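Local coordinates for protein bifunctional cytochrome P450/NADPH--P450 reductase (Deinococcus aerius, PDB 7F3H) that probably hydroxylates its substrates at a heme iron, using electrons passed from NADPH by a reductase fused to the P450 heme domain, at residues Met123-Glu135 and Thr413-Phe426. Sequence-based numbering, arbitrary orientation.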
loop_
_atom_site.group_PDB
_atom_site.type_symbol
_atom_site.label_atom_id
_atom_site.label_comp_id
_atom_site.label_asym_id
_atom_site.label_seq_id
_atom_site.Cartn_x
_atom_site.Cartn_y
_atom_site.Cartn_z
ATOM N N MET A 123 13.485 2.760 11.644
ATOM C CA MET A 123 13.395 1.767 10.578
ATOM C C MET A 123 14.530 0.757 10.710
ATOM O O MET A 123 14.321 -0.467 10.635
ATOM C CB MET A 123 13.427 2.445 9.211
ATOM C CG MET A 123 12.360 3.521 9.007
ATOM S SD MET A 123 12.704 4.370 7.435
ATOM C CE MET A 123 11.083 4.941 6.933
ATOM N N LEU A 124 15.747 1.257 10.936
ATOM C CA LEU A 124 16.883 0.351 11.027
ATOM C C LEU A 124 16.714 -0.600 12.198
ATOM O O LEU A 124 16.974 -1.809 12.074
ATOM C CB LEU A 124 18.185 1.145 11.132
ATOM C CG LEU A 124 19.534 0.433 11.281
ATOM C CD1 LEU A 124 20.002 -0.308 10.001
ATOM C CD2 LEU A 124 20.555 1.488 11.699
ATOM N N GLU A 125 16.187 -0.104 13.315
ATOM C CA GLU A 125 16.052 -0.988 14.464
ATOM C C GLU A 125 15.210 -2.186 14.081
ATOM O O GLU A 125 15.547 -3.334 14.409
ATOM C CB GLU A 125 15.446 -0.250 15.654
ATOM C CG GLU A 125 15.260 -1.134 16.913
ATOM C CD GLU A 125 14.508 -0.394 18.026
ATOM O OE1 GLU A 125 14.839 0.793 18.308
ATOM O OE2 GLU A 125 13.565 -0.988 18.601
ATOM N N VAL A 126 14.104 -1.934 13.370
ATOM C CA VAL A 126 13.225 -3.036 13.029
ATOM C C VAL A 126 13.876 -3.912 11.957
ATOM O O VAL A 126 13.896 -5.144 12.078
ATOM C CB VAL A 126 11.841 -2.508 12.610
ATOM C CG1 VAL A 126 10.958 -3.656 12.244
ATOM C CG2 VAL A 126 11.195 -1.700 13.749
ATOM N N ALA A 127 14.484 -3.286 10.934
ATOM C CA ALA A 127 15.065 -4.055 9.838
ATOM C C ALA A 127 16.109 -5.042 10.363
ATOM O O ALA A 127 16.097 -6.236 10.005
ATOM C CB ALA A 127 15.649 -3.105 8.788
ATOM N N GLN A 128 16.968 -4.577 11.282
ATOM C CA GLN A 128 17.983 -5.443 11.883
ATOM C C GLN A 128 17.338 -6.632 12.594
ATOM O O GLN A 128 17.812 -7.770 12.469
ATOM C CB GLN A 128 18.862 -4.615 12.837
ATOM C CG GLN A 128 19.850 -3.695 12.097
ATOM C CD GLN A 128 20.628 -2.769 13.013
ATOM O OE1 GLN A 128 20.115 -2.283 14.026
ATOM N NE2 GLN A 128 21.875 -2.498 12.649
ATOM N N ALA A 129 16.204 -6.407 13.266
ATOM C CA ALA A 129 15.507 -7.509 13.928
ATOM C C ALA A 129 15.025 -8.552 12.922
ATOM O O ALA A 129 15.182 -9.764 13.155
ATOM C CB ALA A 129 14.348 -6.974 14.758
ATOM N N LEU A 130 14.495 -8.103 11.773
ATOM C CA LEU A 130 14.156 -9.030 10.691
ATOM C C LEU A 130 15.365 -9.859 10.318
ATOM O O LEU A 130 15.319 -11.092 10.340
ATOM C CB LEU A 130 13.663 -8.264 9.460
ATOM C CG LEU A 130 13.574 -9.028 8.127
ATOM C CD1 LEU A 130 12.296 -9.816 8.000
ATOM C CD2 LEU A 130 13.635 -8.074 7.017
ATOM N N VAL A 131 16.481 -9.186 10.021
ATOM C CA VAL A 131 17.692 -9.893 9.617
ATOM C C VAL A 131 18.091 -10.899 10.690
ATOM O O VAL A 131 18.424 -12.065 10.386
ATOM C CB VAL A 131 18.811 -8.876 9.316
ATOM C CG1 VAL A 131 20.150 -9.568 9.027
ATOM C CG2 VAL A 131 18.398 -7.985 8.158
ATOM N N GLY A 132 18.007 -10.475 11.963
ATOM C CA GLY A 132 18.309 -11.376 13.068
ATOM C C GLY A 132 17.497 -12.653 13.021
ATOM O O GLY A 132 18.043 -13.754 13.113
ATOM N N LYS A 133 16.178 -12.522 12.826
ATOM C CA LYS A 133 15.337 -13.708 12.718
ATOM C C LYS A 133 15.801 -14.596 11.570
ATOM O O LYS A 133 15.978 -15.807 11.740
ATOM C CB LYS A 133 13.874 -13.315 12.528
ATOM C CG LYS A 133 12.933 -14.519 12.617
ATOM C CD LYS A 133 11.474 -14.108 12.405
ATOM C CE LYS A 133 10.537 -15.302 12.309
ATOM N NZ LYS A 133 9.211 -14.888 11.793
ATOM N N TRP A 134 16.073 -13.999 10.408
ATOM C CA TRP A 134 16.448 -14.826 9.274
ATOM C C TRP A 134 17.808 -15.457 9.514
ATOM O O TRP A 134 18.007 -16.636 9.193
ATOM C CB TRP A 134 16.406 -14.002 7.991
ATOM C CG TRP A 134 15.012 -13.632 7.552
ATOM C CD1 TRP A 134 13.858 -13.710 8.290
ATOM C CD2 TRP A 134 14.629 -13.091 6.274
ATOM N NE1 TRP A 134 12.780 -13.252 7.544
ATOM C CE2 TRP A 134 13.230 -12.865 6.310
ATOM C CE3 TRP A 134 15.335 -12.761 5.106
ATOM C CZ2 TRP A 134 12.533 -12.336 5.225
ATOM C CZ3 TRP A 134 14.644 -12.237 4.037
ATOM C CH2 TRP A 134 13.256 -12.031 4.098
ATOM N N GLU A 135 18.712 -14.739 10.209
ATOM C CA GLU A 135 19.970 -15.382 10.586
ATOM C C GLU A 135 19.684 -16.615 11.418
ATOM O O GLU A 135 20.208 -17.704 11.144
ATOM C CB GLU A 135 20.877 -14.438 11.372
ATOM C CG GLU A 135 21.957 -13.735 10.603
ATOM C CD GLU A 135 22.746 -12.736 11.476
ATOM O OE1 GLU A 135 22.152 -12.064 12.363
ATOM O OE2 GLU A 135 23.988 -12.680 11.322
ATOM N N THR A 413 11.393 4.538 1.699
ATOM C CA THR A 413 12.592 4.461 2.523
ATOM C C THR A 413 12.657 3.116 3.238
ATOM O O THR A 413 13.723 2.464 3.302
ATOM C CB THR A 413 12.604 5.615 3.527
ATOM O OG1 THR A 413 12.397 6.847 2.823
ATOM C CG2 THR A 413 13.915 5.699 4.292
ATOM N N GLU A 414 11.522 2.690 3.798
ATOM C CA GLU A 414 11.522 1.512 4.642
ATOM C C GLU A 414 11.978 0.329 3.777
ATOM O O GLU A 414 12.831 -0.474 4.171
ATOM C CB GLU A 414 10.125 1.114 5.051
ATOM C CG GLU A 414 10.112 0.585 6.467
ATOM C CD GLU A 414 8.919 -0.274 6.887
ATOM O OE1 GLU A 414 8.363 -1.012 6.048
ATOM O OE2 GLU A 414 8.041 0.390 7.605
ATOM N N ALA A 415 11.383 0.226 2.578
ATOM C CA ALA A 415 11.613 -0.871 1.630
ATOM C C ALA A 415 13.032 -0.859 1.062
ATOM O O ALA A 415 13.686 -1.913 0.973
ATOM C CB ALA A 415 10.602 -0.763 0.495
ATOM N N LYS A 416 13.519 0.317 0.640
ATOM C CA LYS A 416 14.913 0.421 0.238
ATOM C C LYS A 416 15.825 -0.165 1.313
ATOM O O LYS A 416 16.682 -1.007 1.018
ATOM C CB LYS A 416 15.271 1.882 -0.038
ATOM C CG LYS A 416 14.634 2.470 -1.260
ATOM C CD LYS A 416 14.994 3.932 -1.370
ATOM C CE LYS A 416 13.928 4.680 -2.148
ATOM N NZ LYS A 416 14.328 6.015 -2.682
ATOM N N LEU A 417 15.619 0.238 2.578
ATOM C CA LEU A 417 16.503 -0.185 3.670
ATOM C C LEU A 417 16.408 -1.679 3.943
ATOM O O LEU A 417 17.426 -2.352 4.176
ATOM C CB LEU A 417 16.162 0.585 4.939
ATOM C CG LEU A 417 16.890 0.122 6.189
ATOM C CD1 LEU A 417 18.399 0.237 6.028
ATOM C CD2 LEU A 417 16.415 0.948 7.356
ATOM N N ALA A 418 15.184 -2.194 4.008
ATOM C CA ALA A 418 14.981 -3.621 4.222
ATOM C C ALA A 418 15.716 -4.417 3.157
ATOM O O ALA A 418 16.437 -5.374 3.467
ATOM C CB ALA A 418 13.485 -3.953 4.216
ATOM N N LEU A 419 15.545 -4.022 1.893
ATOM C CA LEU A 419 16.156 -4.761 0.792
ATOM C C LEU A 419 17.674 -4.693 0.874
ATOM O O LEU A 419 18.365 -5.703 0.696
ATOM C CB LEU A 419 15.649 -4.190 -0.538
ATOM C CG LEU A 419 14.298 -4.762 -1.011
ATOM C CD1 LEU A 419 13.590 -3.962 -2.147
ATOM C CD2 LEU A 419 14.484 -6.219 -1.425
ATOM N N LEU A 420 18.200 -3.495 1.150
ATOM C CA LEU A 420 19.630 -3.294 1.323
ATOM C C LEU A 420 20.202 -4.251 2.359
ATOM O O LEU A 420 21.176 -4.969 2.096
ATOM C CB LEU A 420 19.877 -1.836 1.737
ATOM C CG LEU A 420 21.310 -1.391 2.021
ATOM C CD1 LEU A 420 22.176 -1.618 0.787
ATOM C CD2 LEU A 420 21.316 0.045 2.451
ATOM N N LEU A 421 19.576 -4.313 3.535
ATOM C CA LEU A 421 20.125 -5.162 4.583
ATOM C C LEU A 421 19.969 -6.645 4.239
ATOM O O LEU A 421 20.911 -7.434 4.409
ATOM C CB LEU A 421 19.449 -4.827 5.909
ATOM C CG LEU A 421 19.853 -3.544 6.649
ATOM C CD1 LEU A 421 19.068 -3.430 7.969
ATOM C CD2 LEU A 421 21.369 -3.461 6.896
ATOM N N ILE A 422 18.809 -7.027 3.694
ATOM C CA ILE A 422 18.550 -8.422 3.340
ATOM C C ILE A 422 19.578 -8.914 2.333
ATOM O O ILE A 422 20.176 -9.986 2.497
ATOM C CB ILE A 422 17.114 -8.571 2.803
ATOM C CG1 ILE A 422 16.133 -8.515 3.971
ATOM C CG2 ILE A 422 16.924 -9.884 1.967
ATOM C CD1 ILE A 422 14.709 -8.375 3.527
ATOM N N LEU A 423 19.808 -8.127 1.279
ATOM C CA LEU A 423 20.717 -8.564 0.237
ATOM C C LEU A 423 22.156 -8.461 0.707
ATOM O O LEU A 423 23.009 -9.227 0.243
ATOM C CB LEU A 423 20.481 -7.764 -1.044
ATOM C CG LEU A 423 19.131 -7.942 -1.776
ATOM C CD1 LEU A 423 19.148 -7.140 -3.058
ATOM C CD2 LEU A 423 18.768 -9.394 -2.089
ATOM N N GLN A 424 22.431 -7.583 1.679
ATOM C CA GLN A 424 23.748 -7.601 2.296
ATOM C C GLN A 424 24.032 -8.951 2.942
ATOM O O GLN A 424 25.098 -9.538 2.728
ATOM C CB GLN A 424 23.882 -6.469 3.316
ATOM C CG GLN A 424 25.326 -6.374 3.847
ATOM C CD GLN A 424 25.476 -5.557 5.115
ATOM O OE1 GLN A 424 24.499 -5.202 5.804
ATOM N NE2 GLN A 424 26.714 -5.234 5.425
ATOM N N LYS A 425 23.070 -9.478 3.714
ATOM C CA LYS A 425 23.356 -10.702 4.470
ATOM C C LYS A 425 23.089 -11.988 3.691
ATOM O O LYS A 425 23.821 -12.962 3.843
ATOM C CB LYS A 425 22.551 -10.735 5.768
ATOM C CG LYS A 425 23.221 -11.465 6.926
ATOM C CD LYS A 425 24.139 -10.493 7.647
ATOM C CE LYS A 425 24.654 -11.051 8.980
ATOM N NZ LYS A 425 25.307 -12.397 9.002
ATOM N N PHE A 426 22.053 -12.031 2.866
ATOM C CA PHE A 426 21.445 -13.315 2.508
ATOM C C PHE A 426 21.538 -13.619 1.020
ATOM O O PHE A 426 21.279 -12.749 0.179
ATOM C CB PHE A 426 19.992 -13.329 2.991
ATOM C CG PHE A 426 19.885 -13.330 4.493
ATOM C CD1 PHE A 426 20.657 -14.216 5.250
ATOM C CD2 PHE A 426 19.063 -12.428 5.155
ATOM C CE1 PHE A 426 20.583 -14.218 6.639
ATOM C CE2 PHE A 426 18.971 -12.429 6.539
ATOM C CZ PHE A 426 19.736 -13.322 7.285
#
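Lys-425 NZ is gripped by two carboxylates, Glu-135 of the facing helix and Glu-455. NZ donates to Glu-135 OE2 at 2.7 Å, from above the carboxylate plane, 36° out of it. The lysine chain is folded rather than extended, which turns NZ to the glutamate, and its CG lies against Val-131. With an alanine at Glu-135, the ammonium of Lys-425 would probably keep Glu-455 but lose its mate on the facing helix, and its end would be freer to turn. Beside this bridge, Phe-426 is the first residue beyond helix 408-425. Its CE2 lies 3.3 Å from Trp-134 CB, and Val-131 O meets the ring edge in plane. The Trp-134 and Phe-426 rings are inclined at 42°. Ile-422 reaches the tryptophan obliquely, its CG2 3.9 Å from Trp-134 CZ3, while Asp-147 holds the indole N-H. Further along, Leu-421 is a knob in a hole formed by Leu-124, Ala-127, Gln-128 and Val-131. Its CG stands anti to the carbonyl carbon (chi1 -76°), and CD1 comes 3.5 Å from Ala-127 CB. At the other end, Met-123 SD rests 3.6 Å from Thr-413 CG2. The segment axes approach to 9.7 Å and are inclined. Helices 113-137 and 408-425 are the P450 D and L helices. Apolar packing holds most of their seam; its one hydrogen bond, the salt bridge, lies remote from heme-side Glu-414.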